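Local coordinates for Card1 endonuclease domain-containing protein (Vibrio cholerae, PDB 1XMX), which is of unknown function but, with a Card1-like endonuclease domain of the PDDEXK clan, probably binds nucleic acid, at residues G35-T38 / Q39-I42; S47-L50 / N51-I55; G65-T68 / S69-K72; R141-I144 / A145-L148. All coordinates share one frame; numbering follows the deposited sequence.

Contact 1: residues G35-T38 / Q39-I42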
loop_
_atom_site.group_PDB
_atom_site.type_symbol
_atom_site.label_atom_id
_atom_site.label_comp_id
_atom_site.label_asym_id
_atom_site.label_seq_id
_atom_site.Cartn_x
_atom_site.Cartn_y
_atom_site.Cartn_z
ATOM N N GLY A 35 -12.601 -18.457 14.470
ATOM C CA GLY A 35 -12.237 -17.262 15.240
ATOM C C GLY A 35 -13.087 -17.216 16.506
ATOM O O GLY A 35 -14.033 -17.999 16.655
ATOM N N ASP A 36 -12.779 -16.291 17.416
ATOM C CA ASP A 36 -13.650 -16.071 18.553
ATOM C C ASP A 36 -14.666 -14.970 18.285
ATOM O O ASP A 36 -14.583 -14.288 17.255
ATOM C CB ASP A 36 -12.838 -15.835 19.820
ATOM C CG ASP A 36 -12.142 -14.488 19.845
ATOM O OD1 ASP A 36 -12.619 -13.510 19.268
ATOM O OD2 ASP A 36 -11.107 -14.383 20.492
ATOM N N HIS A 37 -15.629 -14.797 19.186
ATOM C CA HIS A 37 -16.711 -13.877 18.900
ATOM C C HIS A 37 -16.274 -12.463 18.569
ATOM O O HIS A 37 -16.826 -11.858 17.649
ATOM C CB HIS A 37 -17.826 -13.886 19.943
ATOM C CG HIS A 37 -18.969 -13.001 19.558
ATOM N ND1 HIS A 37 -19.799 -13.282 18.483
ATOM C CD2 HIS A 37 -19.387 -11.808 20.051
ATOM C CE1 HIS A 37 -20.676 -12.305 18.334
ATOM N NE2 HIS A 37 -20.466 -11.409 19.286
ATOM N N THR A 38 -15.262 -11.939 19.265
ATOM C CA THR A 38 -14.793 -10.591 19.019
ATOM C C THR A 38 -14.125 -10.441 17.616
ATOM O O THR A 38 -13.801 -9.361 17.213
ATOM C CB THR A 38 -13.776 -10.093 20.075
ATOM O OG1 THR A 38 -12.501 -10.673 19.798
ATOM C CG2 THR A 38 -14.215 -10.409 21.494
ATOM N N GLN A 39 -13.919 -11.519 16.893
ATOM C CA GLN A 39 -13.319 -11.412 15.579
ATOM C C GLN A 39 -14.372 -11.448 14.445
ATOM O O GLN A 39 -14.014 -11.514 13.265
ATOM C CB GLN A 39 -12.292 -12.540 15.412
ATOM C CG GLN A 39 -11.121 -12.333 16.326
ATOM C CD GLN A 39 -10.134 -13.457 16.243
ATOM O OE1 GLN A 39 -10.515 -14.626 16.386
ATOM N NE2 GLN A 39 -8.876 -13.133 15.955
ATOM N N THR A 40 -15.651 -11.406 14.809
ATOM C CA THR A 40 -16.760 -11.285 13.847
ATOM C C THR A 40 -16.533 -10.139 12.825
ATOM O O THR A 40 -16.819 -10.263 11.613
ATOM C CB THR A 40 -18.097 -11.005 14.620
ATOM O OG1 THR A 40 -18.409 -12.112 15.461
ATOM C CG2 THR A 40 -19.245 -10.783 13.640
ATOM N N VAL A 41 -16.002 -9.022 13.304
ATOM C CA VAL A 41 -15.818 -7.861 12.406
ATOM C C VAL A 41 -14.707 -8.131 11.343
ATOM O O VAL A 41 -14.881 -7.821 10.169
ATOM C CB VAL A 41 -15.608 -6.551 13.208
ATOM C CG1 VAL A 41 -14.323 -6.678 14.085
ATOM C CG2 VAL A 41 -15.597 -5.321 12.244
ATOM N N ILE A 42 -13.589 -8.748 11.770
ATOM C CA ILE A 42 -12.540 -9.171 10.870
ATOM C C ILE A 42 -13.145 -10.129 9.850
ATOM O O ILE A 42 -12.966 -9.953 8.630
ATOM C CB ILE A 42 -11.337 -9.861 11.611
ATOM C CG1 ILE A 42 -10.738 -8.925 12.688
ATOM C CG2 ILE A 42 -10.248 -10.211 10.629
ATOM C CD1 ILE A 42 -9.790 -9.647 13.674
HETATM O O HOH W 1 -16.342 -8.294 16.518
#
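Gln39 reaches back from the start of helix 40-52 and closes a turn over Asp36. Its CB lies 3.4 Å from Asp36 O, the same carbonyl that takes the hydrogen bond from Gln39 N. A chi1 of -68° swings the chain back over Asp36, where CG passes 3.5 Å from Asp36 OD1 and the two side chains cross at about a right angle. At the tip OE1 accepts from Asp36 N at 3.0 Å, in the amide plane and on a lone pair; NE2 makes a weak bond to Ile10 O. The amide is thus held to backbone firmly through OE1 and weakly through NE2, which probably limits its rotation. The Asp36 carboxylate, meanwhile, receives the Thr38 hydroxyl on the syn side of OD1 and forms a salt bridge through OD2 with Arg100. One residue further on, His37 O is gripped twice by Thr40: OG1 approaches in the carbonyl plane at 2.7 Å, whereas Thr40 N comes from above that plane at 3.1 Å. Gln39 is the N-cap residue. The turn joins strand 30-35 to helix 40-52, with Gly35 still bonded to Phe60 and Ile62, His37 ND1 to Glu61, and Thr40 resting on Phe59 of strand 56-61.

Contact 2: residues S47-L50 / N51-I55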
loop_
_atom_site.group_PDB
_atom_site.type_symbol
_atom_site.label_atom_id
_atom_site.label_comp_id
_atom_site.label_asym_id
_atom_site.label_seq_id
_atom_site.Cartn_x
_atom_site.Cartn_y
_atom_site.Cartn_z
ATOM N N SER A 47 -14.829 -11.296 4.383
ATOM C CA SER A 47 -15.941 -11.685 3.525
ATOM C C SER A 47 -16.279 -10.658 2.479
ATOM O O SER A 47 -16.650 -11.048 1.403
ATOM C CB SER A 47 -17.177 -11.948 4.361
ATOM O OG SER A 47 -16.923 -13.094 5.151
ATOM N N ASP A 48 -16.185 -9.358 2.785
ATOM C CA ASP A 48 -16.389 -8.294 1.743
ATOM C C ASP A 48 -15.420 -8.449 0.552
ATOM O O ASP A 48 -15.794 -8.375 -0.617
ATOM C CB ASP A 48 -16.204 -6.900 2.333
ATOM C CG ASP A 48 -17.271 -6.556 3.335
ATOM O OD1 ASP A 48 -18.304 -7.275 3.348
ATOM O OD2 ASP A 48 -17.076 -5.573 4.121
ATOM N N VAL A 49 -14.162 -8.683 0.861
ATOM C CA VAL A 49 -13.173 -8.873 -0.179
ATOM C C VAL A 49 -13.441 -10.201 -0.961
ATOM O O VAL A 49 -13.461 -10.237 -2.222
ATOM C CB VAL A 49 -11.803 -8.912 0.474
ATOM C CG1 VAL A 49 -10.737 -9.448 -0.494
ATOM C CG2 VAL A 49 -11.466 -7.542 1.100
ATOM N N LEU A 50 -13.643 -11.299 -0.240
ATOM C CA LEU A 50 -13.757 -12.621 -0.959
ATOM C C LEU A 50 -15.076 -12.719 -1.643
ATOM O O LEU A 50 -15.119 -13.173 -2.778
ATOM C CB LEU A 50 -13.559 -13.843 -0.047
ATOM C CG LEU A 50 -12.078 -13.984 0.384
ATOM C CD1 LEU A 50 -11.975 -14.798 1.705
ATOM C CD2 LEU A 50 -11.144 -14.552 -0.696
ATOM N N ASN A 51 -16.153 -12.307 -0.966
ATOM C CA ASN A 51 -17.497 -12.397 -1.574
ATOM C C ASN A 51 -17.621 -11.651 -2.908
ATOM O O ASN A 51 -18.344 -12.141 -3.806
ATOM C CB ASN A 51 -18.629 -11.941 -0.636
ATOM C CG ASN A 51 -18.887 -12.914 0.527
ATOM O OD1 ASN A 51 -19.661 -12.583 1.460
ATOM N ND2 ASN A 51 -18.251 -14.100 0.495
ATOM N N LYS A 52 -16.936 -10.493 -3.017
ATOM C CA LYS A 52 -16.760 -9.716 -4.275
ATOM C C LYS A 52 -16.382 -10.632 -5.435
ATOM O O LYS A 52 -16.825 -10.420 -6.552
ATOM C CB LYS A 52 -15.602 -8.699 -4.207
ATOM C CG LYS A 52 -15.863 -7.274 -3.690
ATOM C CD LYS A 52 -14.614 -6.408 -4.048
ATOM C CE LYS A 52 -14.255 -5.315 -3.016
ATOM N NZ LYS A 52 -14.382 -3.886 -3.580
ATOM N N ARG A 53 -15.518 -11.610 -5.150
ATOM C CA ARG A 53 -15.054 -12.578 -6.144
ATOM C C ARG A 53 -15.855 -13.830 -6.166
ATOM O O ARG A 53 -15.418 -14.813 -6.767
ATOM C CB ARG A 53 -13.637 -12.996 -5.872
ATOM C CG ARG A 53 -12.643 -11.960 -6.255
ATOM C CD ARG A 53 -12.308 -11.036 -5.157
ATOM N NE ARG A 53 -11.109 -10.333 -5.562
ATOM C CZ ARG A 53 -10.661 -9.226 -4.990
ATOM N NH1 ARG A 53 -11.332 -8.696 -3.978
ATOM N NH2 ARG A 53 -9.556 -8.642 -5.442
ATOM N N ASN A 54 -17.013 -13.841 -5.512
ATOM C CA ASN A 54 -17.832 -15.027 -5.588
ATOM C C ASN A 54 -17.129 -16.168 -4.897
ATOM O O ASN A 54 -17.347 -17.329 -5.218
ATOM C CB ASN A 54 -18.002 -15.417 -7.049
ATOM C CG ASN A 54 -18.460 -14.268 -7.897
ATOM O OD1 ASN A 54 -19.620 -13.843 -7.762
ATOM N ND2 ASN A 54 -17.545 -13.711 -8.757
ATOM N N ILE A 55 -16.213 -15.850 -4.002
ATOM C CA ILE A 55 -15.710 -16.868 -3.084
ATOM C C ILE A 55 -16.562 -16.794 -1.837
ATOM O O ILE A 55 -16.676 -15.738 -1.184
ATOM C CB ILE A 55 -14.227 -16.650 -2.794
ATOM C CG1 ILE A 55 -13.434 -16.934 -4.060
ATOM C CG2 ILE A 55 -13.698 -17.520 -1.593
ATOM C CD1 ILE A 55 -12.225 -16.064 -4.153
HETATM O O HOH W 2 -20.477 -9.759 2.468
#
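The Val49 and Arg53 side chains run alongside each other at the C-terminal end of helix 40-52. The arginine chain bends at chi2 (91°), which folds the guanidinium back along the helix: CD passes close to Val49 O, NH1 donates to that oxygen at 3.2 Å, and Val49 CG1 lies 3.6 Å from NH1. The carbonyl oxygen sits at the guanidinium edge, 15° out of its plane. NH2 forms a salt bridge with Asp146 of helix 144-150, so backbone and carboxylate together restrict how the flat group can turn. Leu50 and Ile55 have a different relation, their chains crossing at a slant with CD2 and CD1 3.9 Å apart, while Ile55 CG2 rests on Leu50 CB. This apolar pairing accompanies a Schellman motif: Asn54, with positive phi, is the C-prime residue, Ile55 N reaches back to Leu50 O at 3.1 Å, and Asn54 N bonds to Asn51 O. Leu50 O is shared, Arg53 N arriving from the opposite face of the carbonyl plane at 2.9 Å. Asn51 spans the same helix end, its ND2 donating to Ile55 O at 2.8 Å with the acceptor 6° from the amide plane. Inside the beta-alpha-beta unit of strands 30-35 and 56-61, Leu50 packs on Ile31, Phe33 and Thr57, and on Val18 and Leu21 of helix 15-22.

Contact 3: residues G65-T68 / S69-K72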
loop_
_atom_site.group_PDB
_atom_site.type_symbol
_atom_site.label_atom_id
_atom_site.label_comp_id
_atom_site.label_asym_id
_atom_site.label_seq_id
_atom_site.Cartn_x
_atom_site.Cartn_y
_atom_site.Cartn_z
ATOM N N GLY A 65 -11.375 -18.428 25.433
ATOM C CA GLY A 65 -10.321 -18.756 26.386
ATOM C C GLY A 65 -9.132 -19.500 25.809
ATOM O O GLY A 65 -9.122 -19.933 24.627
ATOM N N SER A 66 -8.115 -19.655 26.635
ATOM C CA SER A 66 -6.884 -20.314 26.235
ATOM C C SER A 66 -6.934 -21.838 26.391
ATOM O O SER A 66 -5.996 -22.497 25.960
ATOM C CB SER A 66 -5.741 -19.778 27.091
ATOM O OG SER A 66 -6.069 -19.971 28.473
ATOM N N ASN A 67 -7.996 -22.389 27.001
ATOM C CA ASN A 67 -8.207 -23.856 27.099
ATOM C C ASN A 67 -8.277 -24.528 25.726
ATOM O O ASN A 67 -9.249 -24.351 24.978
ATOM C CB ASN A 67 -9.435 -24.214 27.974
ATOM C CG ASN A 67 -9.571 -25.746 28.272
ATOM O OD1 ASN A 67 -9.087 -26.612 27.534
ATOM N ND2 ASN A 67 -10.271 -26.066 29.377
ATOM N N THR A 68 -7.220 -25.305 25.439
ATOM C CA THR A 68 -6.949 -25.924 24.148
ATOM C C THR A 68 -7.661 -27.294 23.999
ATOM O O THR A 68 -7.963 -27.707 22.878
ATOM C CB THR A 68 -5.371 -26.024 23.841
ATOM O OG1 THR A 68 -4.717 -26.871 24.801
ATOM C CG2 THR A 68 -4.652 -24.598 23.780
ATOM N N SER A 69 -7.985 -27.978 25.104
ATOM C CA SER A 69 -8.831 -29.171 24.962
ATOM C C SER A 69 -10.283 -28.791 24.589
ATOM O O SER A 69 -10.932 -29.515 23.861
ATOM C CB SER A 69 -8.714 -30.157 26.146
ATOM O OG SER A 69 -9.520 -29.794 27.254
ATOM N N ALA A 70 -10.746 -27.613 25.009
ATOM C CA ALA A 70 -12.035 -27.042 24.529
ATOM C C ALA A 70 -11.968 -26.549 23.057
ATOM O O ALA A 70 -12.892 -26.768 22.271
ATOM C CB ALA A 70 -12.521 -25.911 25.464
ATOM N N ILE A 71 -10.884 -25.878 22.677
ATOM C CA ILE A 71 -10.680 -25.550 21.244
ATOM C C ILE A 71 -10.629 -26.807 20.343
ATOM O O ILE A 71 -11.343 -26.882 19.321
ATOM C CB ILE A 71 -9.415 -24.659 21.026
ATOM C CG1 ILE A 71 -9.509 -23.371 21.849
ATOM C CG2 ILE A 71 -9.199 -24.332 19.505
ATOM C CD1 ILE A 71 -8.185 -22.561 21.830
ATOM N N LYS A 72 -9.807 -27.792 20.697
ATOM C CA LYS A 72 -9.700 -29.031 19.931
ATOM C C LYS A 72 -11.031 -29.755 19.840
ATOM O O LYS A 72 -11.360 -30.398 18.848
ATOM C CB LYS A 72 -8.706 -29.988 20.606
ATOM C CG LYS A 72 -7.259 -29.564 20.432
ATOM C CD LYS A 72 -6.239 -30.629 20.880
ATOM C CE LYS A 72 -4.827 -30.010 20.701
ATOM N NZ LYS A 72 -3.662 -30.827 21.217
HETATM O O HOH W 3 -12.377 -28.721 28.905
#
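An N-terminal helix cap opens helix 68-85, with Asn67 as the N-cap residue and Ser69 and Ala70 in the first turn as its partners. The Asn67 amide turns to the helix start because chi1 (-172°) sets CG trans to N, bringing OD1 to the first-turn N-H groups. OD1 accepts from Ala70 N at 3.2 Å, a fairly straight bond (160°), though the donor stands well above the amide plane. Ser69 N is nearer, at 3.0 Å, but its bond is bent and weak. The Ser69 hydroxyl also lies 3.2 Å from OD1, and a water weakly links this hydroxyl with Asn67 ND2 on the exposed side of the cap. Behind the side-chain cap the helical bonding begins: Ile71 N donates to Asn67 O at 3.2 Å and Lys72 N to Thr68 O at 2.9 Å. Alongside these bonds, Ile71 CG1 passes 3.3 Å from Asn67 O, and the aliphatic part of Lys72 runs past Thr68 O, its CG at 3.2 Å. The extended lysine carries NZ to a salt bridge with Glu106 on helix 98-110, against which Thr68 and Ile71 also lie. An asparagine carbonyl taking up first-turn N-H groups is the classic side-chain N-cap, here following strand 56-61 at the surface.

Contact 4: residues R141-I144 / A145-L148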
loop_
_atom_site.group_PDB
_atom_site.type_symbol
_atom_site.label_atom_id
_atom_site.label_comp_id
_atom_site.label_asym_id
_atom_site.label_seq_id
_atom_site.Cartn_x
_atom_site.Cartn_y
_atom_site.Cartn_z
ATOM N N ARG A 141 -2.632 -10.745 -6.724
ATOM C CA ARG A 141 -3.980 -10.414 -7.207
ATOM C C ARG A 141 -4.715 -9.391 -6.348
ATOM O O ARG A 141 -5.491 -8.584 -6.851
ATOM C CB ARG A 141 -4.843 -11.681 -7.228
ATOM C CG ARG A 141 -4.327 -12.811 -8.161
ATOM C CD ARG A 141 -4.270 -12.370 -9.556
ATOM N NE ARG A 141 -3.847 -13.491 -10.392
ATOM C CZ ARG A 141 -3.640 -13.415 -11.700
ATOM N NH1 ARG A 141 -3.781 -12.251 -12.324
ATOM N NH2 ARG A 141 -3.281 -14.514 -12.377
ATOM N N ILE A 142 -4.541 -9.466 -5.042
ATOM C CA ILE A 142 -5.187 -8.525 -4.112
ATOM C C ILE A 142 -4.859 -7.063 -4.451
ATOM O O ILE A 142 -3.743 -6.729 -4.898
ATOM C CB ILE A 142 -4.849 -8.901 -2.629
ATOM C CG1 ILE A 142 -5.922 -8.393 -1.656
ATOM C CG2 ILE A 142 -3.418 -8.482 -2.213
ATOM C CD1 ILE A 142 -5.408 -8.355 -0.272
ATOM N N THR A 143 -5.859 -6.183 -4.300
ATOM C CA THR A 143 -5.678 -4.773 -4.596
ATOM C C THR A 143 -5.481 -3.967 -3.334
ATOM O O THR A 143 -5.697 -4.458 -2.243
ATOM C CB THR A 143 -6.917 -4.223 -5.263
ATOM O OG1 THR A 143 -8.012 -4.376 -4.346
ATOM C CG2 THR A 143 -7.171 -4.964 -6.549
ATOM N N ILE A 144 -5.072 -2.708 -3.491
ATOM C CA ILE A 144 -5.038 -1.701 -2.380
ATOM C C ILE A 144 -6.389 -1.579 -1.679
ATOM O O ILE A 144 -6.463 -1.502 -0.448
ATOM C CB ILE A 144 -4.644 -0.285 -2.912
ATOM C CG1 ILE A 144 -3.251 -0.321 -3.528
ATOM C CG2 ILE A 144 -4.758 0.804 -1.765
ATOM C CD1 ILE A 144 -2.955 0.743 -4.576
ATOM N N ALA A 145 -7.457 -1.561 -2.465
ATOM C CA ALA A 145 -8.808 -1.387 -1.944
ATOM C C ALA A 145 -9.143 -2.506 -1.017
ATOM O O ALA A 145 -9.711 -2.282 0.068
ATOM C CB ALA A 145 -9.774 -1.340 -3.065
ATOM N N ASP A 146 -8.769 -3.724 -1.432
ATOM C CA ASP A 146 -9.010 -4.955 -0.663
ATOM C C ASP A 146 -8.209 -4.945 0.582
ATOM O O ASP A 146 -8.697 -5.374 1.657
ATOM C CB ASP A 146 -8.528 -6.134 -1.445
ATOM C CG ASP A 146 -9.492 -6.534 -2.484
ATOM O OD1 ASP A 146 -10.688 -6.112 -2.348
ATOM O OD2 ASP A 146 -9.051 -7.257 -3.420
ATOM N N TYR A 147 -6.970 -4.461 0.442
ATOM C CA TYR A 147 -6.067 -4.361 1.575
ATOM C C TYR A 147 -6.628 -3.446 2.633
ATOM O O TYR A 147 -6.612 -3.785 3.811
ATOM C CB TYR A 147 -4.715 -3.799 1.145
ATOM C CG TYR A 147 -3.607 -4.757 1.497
ATOM C CD1 TYR A 147 -3.146 -4.862 2.798
ATOM C CD2 TYR A 147 -3.040 -5.588 0.533
ATOM C CE1 TYR A 147 -2.136 -5.751 3.126
ATOM C CE2 TYR A 147 -2.017 -6.496 0.854
ATOM C CZ TYR A 147 -1.571 -6.547 2.150
ATOM O OH TYR A 147 -0.580 -7.416 2.495
ATOM N N LEU A 148 -7.134 -2.281 2.229
ATOM C CA LEU A 148 -7.689 -1.373 3.208
ATOM C C LEU A 148 -8.899 -1.969 3.903
ATOM O O LEU A 148 -9.025 -1.836 5.136
ATOM C CB LEU A 148 -7.995 0.005 2.626
ATOM C CG LEU A 148 -6.771 0.717 2.017
ATOM C CD1 LEU A 148 -7.169 1.964 1.264
ATOM C CD2 LEU A 148 -5.745 1.063 3.066
HETATM O O HOH W 4 -10.871 -4.300 -5.324
#
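Thr143 and Asp146 exchange side-chain-to-backbone bonds across the first turn of helix 144-150. In one direction Asp146 N donates to Thr143 OG1 at 3.1 Å; in the other Thr143 N points almost straight at Asp146 OD2, but at 3.5 Å this bond is weak. Thr143 places OG1 between its backbone N and carbonyl carbon (chi1 61°), facing the helix start. A water lies 3.0 Å from OG1 and donates weakly to Asp146 OD1. Next to this polar pair, Ile142 CG1 packs 3.5 Å from Asp146 CB, while its CD1 meets Tyr147 CD2 at 3.7 Å, the two side chains crossing nearly at a right angle. On another flank Ile144 and Leu148 run side by side, CG2 to CD1 at 4.0 Å. Further out, Asp146 OD2 is the oxygen also held by Arg53; Tyr147 OH bonds to Asn302 O, and Ile144 N to Asp274 OD2. Ile142, Ile144 and Tyr147 all touch strand 288-300 of the second mixed sheet, and Ile142 and Tyr147 also touch helix 15-22, so the turn packs against both elements. Reciprocal bonds between an N-cap threonine and the acidic residue three positions on define the capping box.

In the fold
Contacts 1 and 2 lie near the two ends of helix 40-52, their centres about 17 Å apart, one at the helix start and the other at its Schellman end. Contact 3 opens helix 68-85, which follows strand 56-61 of the same sheet; its centre is about 16 Å from that of contact 1, and Arg100 relates the two, bonding to Asp36 and touching Ile71. Contact 2 meets contact 4 directly: Arg53 NH2 lies 2.5 Å from Asp146 OD2, and Val49 CG2 packs 3.6 Å from Asp146 O. A bound formate lies about 3 Å from the Arg53 side chain. Bound magnesium is about 11 Å from the Gln39 side chain, too far for coordination, and about 10 Å from that of Thr68.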